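Local coordinates for hypothetical protein TT1465 (Thermus thermophilus, PDB 1WEK) that is of unknown function but adopts a Rossmann-like alpha/beta fold with a central parallel sheet and assembles as a hexamer, at residues Ala23-Gly28 and Phe121-Val126; Ser41-Ala46 and Phe135-Gly140; His52-Ala57 and Pro78-Ala83; Val94-Asn99 and Gln112-Ser117. All blocks are in the same frame, centred on the assembly; numbering follows the deposited sequence.

Interaction 1 (Ala23-Gly28 and Phe121-Val126); sequences AEFVEG and FFVRKV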
# COMPACT_ATOMS: atom_id res chain seq x y z
N ALA A 23 3.24 7.85 5.62
CA ALA A 23 4.42 8.59 5.18
C ALA A 23 5.20 9.09 6.39
O ALA A 23 6.42 9.04 6.41
CB ALA A 23 3.99 9.78 4.30
N GLU A 24 4.48 9.55 7.41
CA GLU A 24 5.12 10.05 8.63
C GLU A 24 5.79 8.94 9.42
O GLU A 24 6.88 9.13 9.95
CB GLU A 24 4.11 10.83 9.48
CG GLU A 24 3.65 12.13 8.84
CD GLU A 24 2.65 12.91 9.69
OE1 GLU A 24 2.27 14.04 9.30
OE2 GLU A 24 2.25 12.41 10.76
N PHE A 25 5.14 7.78 9.51
CA PHE A 25 5.71 6.63 10.21
C PHE A 25 6.97 6.17 9.48
O PHE A 25 8.04 6.02 10.07
CB PHE A 25 4.72 5.46 10.22
CG PHE A 25 3.80 5.44 11.41
CD1 PHE A 25 2.43 5.21 11.24
CD2 PHE A 25 4.29 5.65 12.70
CE1 PHE A 25 1.57 5.18 12.34
CE2 PHE A 25 3.43 5.63 13.81
CZ PHE A 25 2.08 5.40 13.63
N VAL A 26 6.84 5.95 8.17
CA VAL A 26 7.95 5.50 7.36
C VAL A 26 9.12 6.47 7.40
O VAL A 26 10.28 6.06 7.53
CB VAL A 26 7.52 5.28 5.89
CG1 VAL A 26 8.72 4.90 5.04
CG2 VAL A 26 6.50 4.15 5.82
N GLU A 27 8.83 7.76 7.28
CA GLU A 27 9.89 8.76 7.32
C GLU A 27 10.51 8.76 8.70
O GLU A 27 11.73 8.82 8.85
CB GLU A 27 9.32 10.15 7.01
CG GLU A 27 10.40 11.20 6.84
CD GLU A 27 9.85 12.61 6.74
OE1 GLU A 27 10.66 13.56 6.76
OE2 GLU A 27 8.61 12.75 6.64
N GLY A 28 9.65 8.70 9.72
CA GLY A 28 10.14 8.67 11.09
C GLY A 28 11.06 7.48 11.34
O GLY A 28 12.12 7.64 11.96
N PHE A 121 -0.31 13.56 16.70
CA PHE A 121 0.26 13.28 18.01
C PHE A 121 0.62 11.80 18.15
O PHE A 121 1.72 11.47 18.61
CB PHE A 121 -0.73 13.65 19.13
CG PHE A 121 -0.65 15.09 19.57
CD1 PHE A 121 -1.65 16.00 19.23
CD2 PHE A 121 0.43 15.55 20.32
CE1 PHE A 121 -1.57 17.33 19.63
CE2 PHE A 121 0.51 16.88 20.72
CZ PHE A 121 -0.49 17.77 20.37
N PHE A 122 -0.27 10.90 17.73
CA PHE A 122 0.03 9.48 17.86
C PHE A 122 1.30 9.04 17.12
O PHE A 122 2.09 8.27 17.66
CB PHE A 122 -1.19 8.61 17.48
CG PHE A 122 -1.57 8.63 16.02
CD1 PHE A 122 -0.92 7.81 15.10
CD2 PHE A 122 -2.62 9.42 15.57
CE1 PHE A 122 -1.32 7.77 13.76
CE2 PHE A 122 -3.03 9.39 14.24
CZ PHE A 122 -2.38 8.56 13.33
N VAL A 123 1.54 9.53 15.91
CA VAL A 123 2.77 9.16 15.21
C VAL A 123 3.97 9.63 16.04
O VAL A 123 4.91 8.89 16.29
CB VAL A 123 2.87 9.80 13.81
CG1 VAL A 123 4.23 9.45 13.18
CG2 VAL A 123 1.73 9.29 12.93
N ARG A 124 3.92 10.88 16.48
CA ARG A 124 4.98 11.46 17.29
C ARG A 124 5.24 10.65 18.57
O ARG A 124 6.40 10.43 18.95
CB ARG A 124 4.60 12.90 17.61
CG ARG A 124 5.43 13.55 18.68
CD ARG A 124 5.24 15.04 18.64
NE ARG A 124 4.79 15.58 19.91
CZ ARG A 124 5.06 16.80 20.33
NH1 ARG A 124 5.79 17.62 19.58
NH2 ARG A 124 4.58 17.23 21.48
N LYS A 125 4.17 10.21 19.23
CA LYS A 125 4.28 9.42 20.47
C LYS A 125 4.96 8.08 20.21
O LYS A 125 5.66 7.57 21.08
CB LYS A 125 2.90 9.12 21.06
CG LYS A 125 2.05 10.32 21.45
CD LYS A 125 2.18 10.64 22.93
CE LYS A 125 0.93 11.34 23.44
NZ LYS A 125 -0.28 10.51 23.19
N VAL A 126 4.73 7.50 19.03
CA VAL A 126 5.33 6.23 18.68
C VAL A 126 6.83 6.43 18.48
O VAL A 126 7.64 5.64 18.98
CB VAL A 126 4.71 5.65 17.37
CG1 VAL A 126 5.61 4.54 16.81
CG2 VAL A 126 3.31 5.07 17.64
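F25 and V123 carry this contact between helix 17-34 and helix 121-130; the segments 23-28 and 121-126 run nearly parallel, at 20°, with axes 10.0 Å apart. The apolar contacts gather round the F25 ring. Methyl CG2 of V123 sits over one face in a CH-pi contact, 4.1 Å from the F25 centroid and displaced toward the rim, while the other V123 methyl, CG1, lies 3.8 Å from F25 CD2. At the ring edge, in its plane, V126 CB comes within 3.8 Å of F25 CE2. With CG between backbone N and carbonyl carbon (chi1 68°), F122 brings its own ring edge to the tip of F25, CD1 4.1 Å from F25 CZ. F122 and V126 also pack on V126 and F122 of a second subunit, which brings the contact up to a subunit interface.

E24 adds a polar side chain: extended beyond CG, its OE2 passes 3.8 Å from V123 CG2. Its other oxygen, OE1, accepts a hydrogen bond from R119 N, just ahead of helix 121-130. No hydrogen bond joins the two segments. The arrangement is the helix-on-helix layer that covers one face of the parallel sheet in a Rossmann-like three-layer fold.

Interaction 2 (Ser41-Ala46 and Phe135-Gly140); sequences SVFGSA and FVFLPG. With PO4 (phosphate ion), chain G.
F43 and F137 form the apolar centre, extending side by side from neighbouring strands on the same face of the sheet. Their planes are only 7° apart, but the rings are slid so that they barely overlap; the centroids are modelled 4.6 Å apart, an exact separation that is doubtful. F135 continues the row: its CD2 meets the edge of F43 at CE1, 4.0 Å away, and also packs against S41 CB. On the face that carries V42 and V136, V42 CG1 reaches L138 CD1 at 3.9 Å, and helix 79-90 adds V84 to both V42 and L138.

Strands 39-43 and 132-137 run parallel in the middle of the Rossmann-like sheet, and both end in the glycine-containing loops expected at the C-terminal edge of such a sheet. The donor alternates between the strands: V136 N gives to S41 O, F43 N to V136 O at 2.8 Å, and L138 N to F43 O.

Past the strand ends the pairing moves on one residue. S45 N bonds P139 O at 2.8 Å, in the carbonyl plane and on a lone pair, which brings G140 against S45. The hydroxyl of S45 turns back to its own loop, where R47 N donates to OG. At the outer polar edge, A46 N points almost straight (173°) at O2 of a phosphate ion, 2.9 Å away. G141 N, G143 N and T144 OG1 also bind this ion.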
# COMPACT_ATOMS: atom_id res chain seq x y z
N SER A 41 14.46 10.17 25.33
CA SER A 41 13.31 11.04 25.13
C SER A 41 13.20 11.94 26.34
O SER A 41 13.27 11.47 27.47
CB SER A 41 12.04 10.22 24.94
OG SER A 41 12.04 9.67 23.64
N VAL A 42 13.05 13.24 26.09
CA VAL A 42 12.98 14.23 27.16
C VAL A 42 11.77 15.13 27.01
O VAL A 42 11.44 15.59 25.92
CB VAL A 42 14.28 15.07 27.16
CG1 VAL A 42 14.33 15.98 28.37
CG2 VAL A 42 15.48 14.13 27.15
N PHE A 43 11.08 15.38 28.11
CA PHE A 43 9.88 16.19 28.08
C PHE A 43 9.84 17.30 29.13
O PHE A 43 10.38 17.15 30.23
CB PHE A 43 8.65 15.29 28.27
CG PHE A 43 8.68 14.07 27.42
CD1 PHE A 43 9.36 12.93 27.84
CD2 PHE A 43 8.06 14.06 26.17
CE1 PHE A 43 9.42 11.80 27.04
CE2 PHE A 43 8.11 12.94 25.35
CZ PHE A 43 8.80 11.80 25.79
N GLY A 44 9.18 18.39 28.78
CA GLY A 44 9.07 19.50 29.71
C GLY A 44 8.15 20.57 29.16
O GLY A 44 7.81 20.54 27.97
N SER A 45 7.75 21.49 30.02
CA SER A 45 6.87 22.60 29.68
C SER A 45 7.27 23.44 28.48
O SER A 45 8.42 23.89 28.37
CB SER A 45 6.73 23.54 30.88
OG SER A 45 6.11 24.77 30.52
N ALA A 46 6.30 23.68 27.60
CA ALA A 46 6.52 24.52 26.43
C ALA A 46 6.40 25.99 26.82
O ALA A 46 6.63 26.88 25.99
CB ALA A 46 5.49 24.20 25.37
N PHE A 135 13.46 7.84 29.50
CA PHE A 135 12.52 8.96 29.45
C PHE A 135 12.72 9.86 30.66
O PHE A 135 12.75 9.39 31.80
CB PHE A 135 11.06 8.47 29.45
CG PHE A 135 10.75 7.48 28.39
CD1 PHE A 135 11.01 6.12 28.60
CD2 PHE A 135 10.26 7.89 27.16
CE1 PHE A 135 10.78 5.19 27.59
CE2 PHE A 135 10.03 6.97 26.14
CZ PHE A 135 10.29 5.62 26.35
N VAL A 136 12.84 11.16 30.41
CA VAL A 136 13.00 12.14 31.47
C VAL A 136 11.85 13.17 31.40
O VAL A 136 11.64 13.84 30.39
CB VAL A 136 14.34 12.90 31.36
CG1 VAL A 136 14.59 13.71 32.64
CG2 VAL A 136 15.50 11.90 31.12
N PHE A 137 11.11 13.30 32.49
CA PHE A 137 10.01 14.26 32.52
C PHE A 137 10.30 15.46 33.43
O PHE A 137 10.43 15.32 34.64
CB PHE A 137 8.72 13.54 32.93
CG PHE A 137 8.30 12.48 31.94
CD1 PHE A 137 8.84 11.20 32.00
CD2 PHE A 137 7.45 12.79 30.89
CE1 PHE A 137 8.56 10.25 31.02
CE2 PHE A 137 7.16 11.84 29.89
CZ PHE A 137 7.72 10.56 29.96
N LEU A 138 10.44 16.64 32.82
CA LEU A 138 10.70 17.86 33.59
C LEU A 138 9.37 18.57 33.82
O LEU A 138 8.37 18.22 33.20
CB LEU A 138 11.67 18.77 32.81
CG LEU A 138 13.12 18.28 32.70
CD1 LEU A 138 13.66 18.47 31.28
CD2 LEU A 138 13.97 19.03 33.71
N PRO A 139 9.32 19.53 34.77
CA PRO A 139 8.02 20.20 34.96
C PRO A 139 7.44 20.58 33.60
O PRO A 139 8.17 21.07 32.71
CB PRO A 139 8.40 21.42 35.79
CG PRO A 139 9.45 20.85 36.72
CD PRO A 139 10.29 19.95 35.80
N GLY A 140 6.15 20.32 33.44
CA GLY A 140 5.43 20.61 32.21
C GLY A 140 3.94 20.68 32.52
O GLY A 140 3.54 20.73 33.69
P PO4 G . 3.18 20.98 27.78
O1 PO4 G . 3.62 20.15 28.94
O2 PO4 G . 3.76 22.34 27.89
O3 PO4 G . 1.70 21.07 27.78
O4 PO4 G . 3.64 20.35 26.52

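Interaction 3 (His52-Ala57 and Pro78-Ala83); sequences HPAYEA and PGVMEA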
# COMPACT_ATOMS: atom_id res chain seq x y z
N HIS A 52 13.71 30.47 33.95
CA HIS A 52 12.85 29.63 34.76
C HIS A 52 13.65 28.39 35.19
O HIS A 52 14.43 27.85 34.41
CB HIS A 52 11.63 29.23 33.92
CG HIS A 52 10.52 28.61 34.71
ND1 HIS A 52 10.60 27.34 35.25
CD2 HIS A 52 9.30 29.08 35.07
CE1 HIS A 52 9.49 27.06 35.90
NE2 HIS A 52 8.68 28.10 35.80
N PRO A 53 13.46 27.93 36.44
CA PRO A 53 14.16 26.75 36.97
C PRO A 53 14.08 25.52 36.06
O PRO A 53 15.07 24.80 35.88
CB PRO A 53 13.47 26.52 38.31
CG PRO A 53 13.04 27.86 38.70
CD PRO A 53 12.50 28.43 37.43
N ALA A 54 12.90 25.27 35.50
CA ALA A 54 12.71 24.12 34.62
C ALA A 54 13.55 24.26 33.36
O ALA A 54 14.06 23.27 32.84
CB ALA A 54 11.26 24.00 34.25
N TYR A 55 13.72 25.48 32.88
CA TYR A 55 14.48 25.72 31.67
C TYR A 55 15.97 25.50 31.92
O TYR A 55 16.63 24.79 31.17
CB TYR A 55 14.27 27.15 31.19
CG TYR A 55 14.92 27.45 29.87
CD1 TYR A 55 14.18 27.43 28.69
CD2 TYR A 55 16.28 27.77 29.79
CE1 TYR A 55 14.77 27.71 27.46
CE2 TYR A 55 16.89 28.05 28.57
CZ TYR A 55 16.12 28.02 27.41
OH TYR A 55 16.70 28.29 26.19
N GLU A 56 16.48 26.10 32.98
CA GLU A 56 17.89 25.95 33.30
C GLU A 56 18.21 24.48 33.52
O GLU A 56 19.19 23.96 32.97
CB GLU A 56 18.26 26.78 34.54
CG GLU A 56 17.98 28.28 34.37
CD GLU A 56 18.40 28.81 33.00
OE1 GLU A 56 19.60 28.69 32.63
OE2 GLU A 56 17.53 29.36 32.28
N ALA A 57 17.38 23.81 34.31
CA ALA A 57 17.59 22.40 34.59
C ALA A 57 17.59 21.62 33.28
O ALA A 57 18.40 20.72 33.07
CB ALA A 57 16.48 21.88 35.50
N PRO A 78 9.08 25.09 22.24
CA PRO A 78 9.65 26.13 23.11
C PRO A 78 9.87 25.60 24.53
O PRO A 78 9.76 24.40 24.77
CB PRO A 78 8.58 27.23 23.11
CG PRO A 78 7.72 26.92 21.94
CD PRO A 78 7.70 25.43 21.88
N GLY A 79 10.16 26.52 25.45
CA GLY A 79 10.35 26.18 26.85
C GLY A 79 11.43 25.16 27.17
O GLY A 79 12.55 25.25 26.66
N VAL A 80 11.09 24.20 28.02
CA VAL A 80 12.03 23.18 28.43
C VAL A 80 12.53 22.33 27.27
O VAL A 80 13.65 21.82 27.31
CB VAL A 80 11.43 22.26 29.50
CG1 VAL A 80 12.48 21.26 29.96
CG2 VAL A 80 10.96 23.09 30.68
N MSE A 81 11.70 22.15 26.25
CA MSE A 81 12.14 21.34 25.13
C MSE A 81 13.28 22.10 24.47
O MSE A 81 14.34 21.53 24.21
CB MSE A 81 10.98 21.08 24.16
CG MSE A 81 9.86 20.23 24.77
SE MSE A 81 8.26 20.15 23.64
CE MSE A 81 7.45 21.82 24.21
N GLU A 82 13.07 23.39 24.23
CA GLU A 82 14.10 24.20 23.62
C GLU A 82 15.39 24.11 24.43
O GLU A 82 16.45 23.79 23.89
CB GLU A 82 13.64 25.65 23.52
CG GLU A 82 14.69 26.59 22.96
CD GLU A 82 14.07 27.85 22.37
OE1 GLU A 82 14.80 28.59 21.69
OE2 GLU A 82 12.87 28.10 22.59
N ALA A 83 15.31 24.37 25.74
CA ALA A 83 16.49 24.30 26.59
C ALA A 83 17.18 22.95 26.47
O ALA A 83 18.41 22.89 26.39
CB ALA A 83 16.11 24.57 28.04
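A83 CB stands over the centre of the Y55 ring, 3.3 Å from its centroid and almost on the ring normal, a close CH-pi contact. Y55 CG is anti to the backbone N (chi1 -175°), which carries the ring across to helix 79-90 and lays one face on that methyl. The same ring comes within 3.4 Å of G79 O at CD1. Beside it, A54 CB packs on V80 CG2 at 3.7 Å. Y55 OH passes the aliphatic CG of E82 and makes a weak hydrogen bond with R86.

The helical segments 53-57 and 79-83, which bring these groups together, run nearly parallel, at 23°, with axes 8.1 Å apart. Helix 53-68 is capped by H52: A54 N donates to ND1 at 3.1 Å, in the imidazole plane. The H52 ring is in turn stacked on F48. Across the contact, G79 has a positive phi, and V80 N is bonded to S45 O.

No hydrogen bond crosses between the segments, so the contact rests on dispersion and CH-pi attraction. The capping bond is consistent with an H52 ND1 that carries no proton, its lone pair turned to A54 N.

Interaction 4 (Val94-Asn99 and Gln112-Ser117); sequences VSVGLN and QTHALS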
# COMPACT_ATOMS: atom_id res chain seq x y z
N VAL A 94 23.76 14.97 19.24
CA VAL A 94 22.62 14.80 18.35
C VAL A 94 21.37 15.36 19.06
O VAL A 94 21.04 14.92 20.17
CB VAL A 94 22.37 13.31 18.06
CG1 VAL A 94 21.02 13.13 17.36
CG2 VAL A 94 23.51 12.75 17.21
N SER A 95 20.69 16.31 18.43
CA SER A 95 19.48 16.88 19.02
C SER A 95 18.31 16.69 18.06
O SER A 95 18.30 17.27 16.97
CB SER A 95 19.67 18.37 19.31
OG SER A 95 18.54 18.90 19.98
N VAL A 96 17.32 15.89 18.46
CA VAL A 96 16.16 15.62 17.62
C VAL A 96 14.87 16.28 18.11
O VAL A 96 14.57 16.35 19.31
CB VAL A 96 15.91 14.09 17.48
CG1 VAL A 96 14.70 13.84 16.57
CG2 VAL A 96 17.16 13.40 16.91
N GLY A 97 14.09 16.77 17.16
CA GLY A 97 12.83 17.40 17.49
C GLY A 97 11.73 16.72 16.71
O GLY A 97 11.84 16.55 15.50
N LEU A 98 10.68 16.30 17.41
CA LEU A 98 9.55 15.65 16.75
C LEU A 98 8.44 16.70 16.81
O LEU A 98 7.48 16.58 17.58
CB LEU A 98 9.15 14.38 17.52
CG LEU A 98 10.20 13.28 17.73
CD1 LEU A 98 9.62 12.15 18.56
CD2 LEU A 98 10.66 12.75 16.38
N ASN A 99 8.59 17.73 15.99
CA ASN A 99 7.67 18.86 15.95
C ASN A 99 6.25 18.49 15.56
O ASN A 99 6.02 17.75 14.60
CB ASN A 99 8.23 19.93 15.01
CG ASN A 99 9.70 20.22 15.28
OD1 ASN A 99 10.58 19.54 14.74
ND2 ASN A 99 9.98 21.19 16.14
N GLN A 112 17.92 21.87 16.69
CA GLN A 112 17.69 20.49 16.32
C GLN A 112 18.65 20.00 15.24
O GLN A 112 18.73 20.57 14.16
CB GLN A 112 16.24 20.34 15.84
CG GLN A 112 15.20 20.82 16.86
CD GLN A 112 13.78 20.83 16.29
OE1 GLN A 112 12.97 21.71 16.62
NE2 GLN A 112 13.48 19.86 15.45
N THR A 113 19.40 18.94 15.54
CA THR A 113 20.32 18.35 14.58
C THR A 113 19.51 17.57 13.54
O THR A 113 19.98 17.32 12.43
CB THR A 113 21.31 17.40 15.28
OG1 THR A 113 22.34 18.17 15.91
CG2 THR A 113 21.95 16.44 14.30
N HIS A 114 18.29 17.19 13.92
CA HIS A 114 17.39 16.45 13.05
C HIS A 114 15.97 16.87 13.42
O HIS A 114 15.53 16.66 14.55
CB HIS A 114 17.53 14.95 13.29
CG HIS A 114 18.86 14.39 12.89
ND1 HIS A 114 19.19 14.11 11.58
CD2 HIS A 114 19.94 14.05 13.63
CE1 HIS A 114 20.42 13.62 11.53
NE2 HIS A 114 20.90 13.58 12.76
N ALA A 115 15.26 17.48 12.47
CA ALA A 115 13.91 17.95 12.71
C ALA A 115 12.87 17.25 11.84
O ALA A 115 13.01 17.16 10.62
CB ALA A 115 13.85 19.45 12.49
N LEU A 116 11.83 16.75 12.48
CA LEU A 116 10.75 16.09 11.77
C LEU A 116 9.46 16.83 12.12
O LEU A 116 9.26 17.23 13.27
CB LEU A 116 10.67 14.63 12.20
CG LEU A 116 11.76 13.69 11.67
CD1 LEU A 116 11.75 12.37 12.42
CD2 LEU A 116 11.54 13.46 10.17
N SER A 117 8.59 17.05 11.14
CA SER A 117 7.32 17.71 11.41
C SER A 117 6.22 16.71 11.13
O SER A 117 6.12 16.15 10.05
CB SER A 117 7.15 18.99 10.58
OG SER A 117 7.60 18.82 9.25
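V96 to N99 pair in parallel with H114 to S117, the two strands only 9° apart, G97 N donating to H114 O and L116 N to G97 O at 3.0 Å each. This is one margin of the Rossmann-like parallel sheet: strand 114-118 is outermost within the chain, and strand 95-100 lies between it and strand 71-74. H114 N bonds S95 O at the start of the pairing, whereas N99 N to L116 O is weak.

On the face with V96 and L98, the leucines L98 and L116 lie side by side, CD2 of L98 4.1 Å from CD1 of L116, and V96 CG2 packs on H114 CB. Helix 17-34 covers this face with L32 on V96 and T31 on L116. Just before the strand, V94 CG1 meets the H114 ring edge at CD2.

On the face with N99 and A115 the contact is polar at Q112 and N99. Q112, extended beyond CG, passes over G97, where the lack of a side chain leaves room for its NE2 3.3 Å from the G97 CA. There it meets N99 tip to tip, the amide planes 17° apart. Two bonds join the pair: N99 ND2 to Q112 OE1 at 3.1 Å, and Q112 NE2 to N99 OD1 at 3.0 Å, on a lone pair of that oxygen.

From the N terminus, helix 17-34 supplies the first half of interaction 1 and strand 39-43 that of interaction 2. Helices 53-68 and 79-90 then close the short loop of interaction 3, and strands 95-100 and 114-118 close interaction 4, in series with it. Helix 121-130 completes interaction 1 and strand 132-137 interaction 2, so these two long loops cross, and both enclose interactions 3 and 4. Interactions 2 and 4 belong to one sheet, at its middle and margin. Interactions 1 and 4 meet where R124 NH1 reaches L98 O; interactions 2 and 3 meet at S45 O and V80 N, joining the central strand loops to helix 79-90.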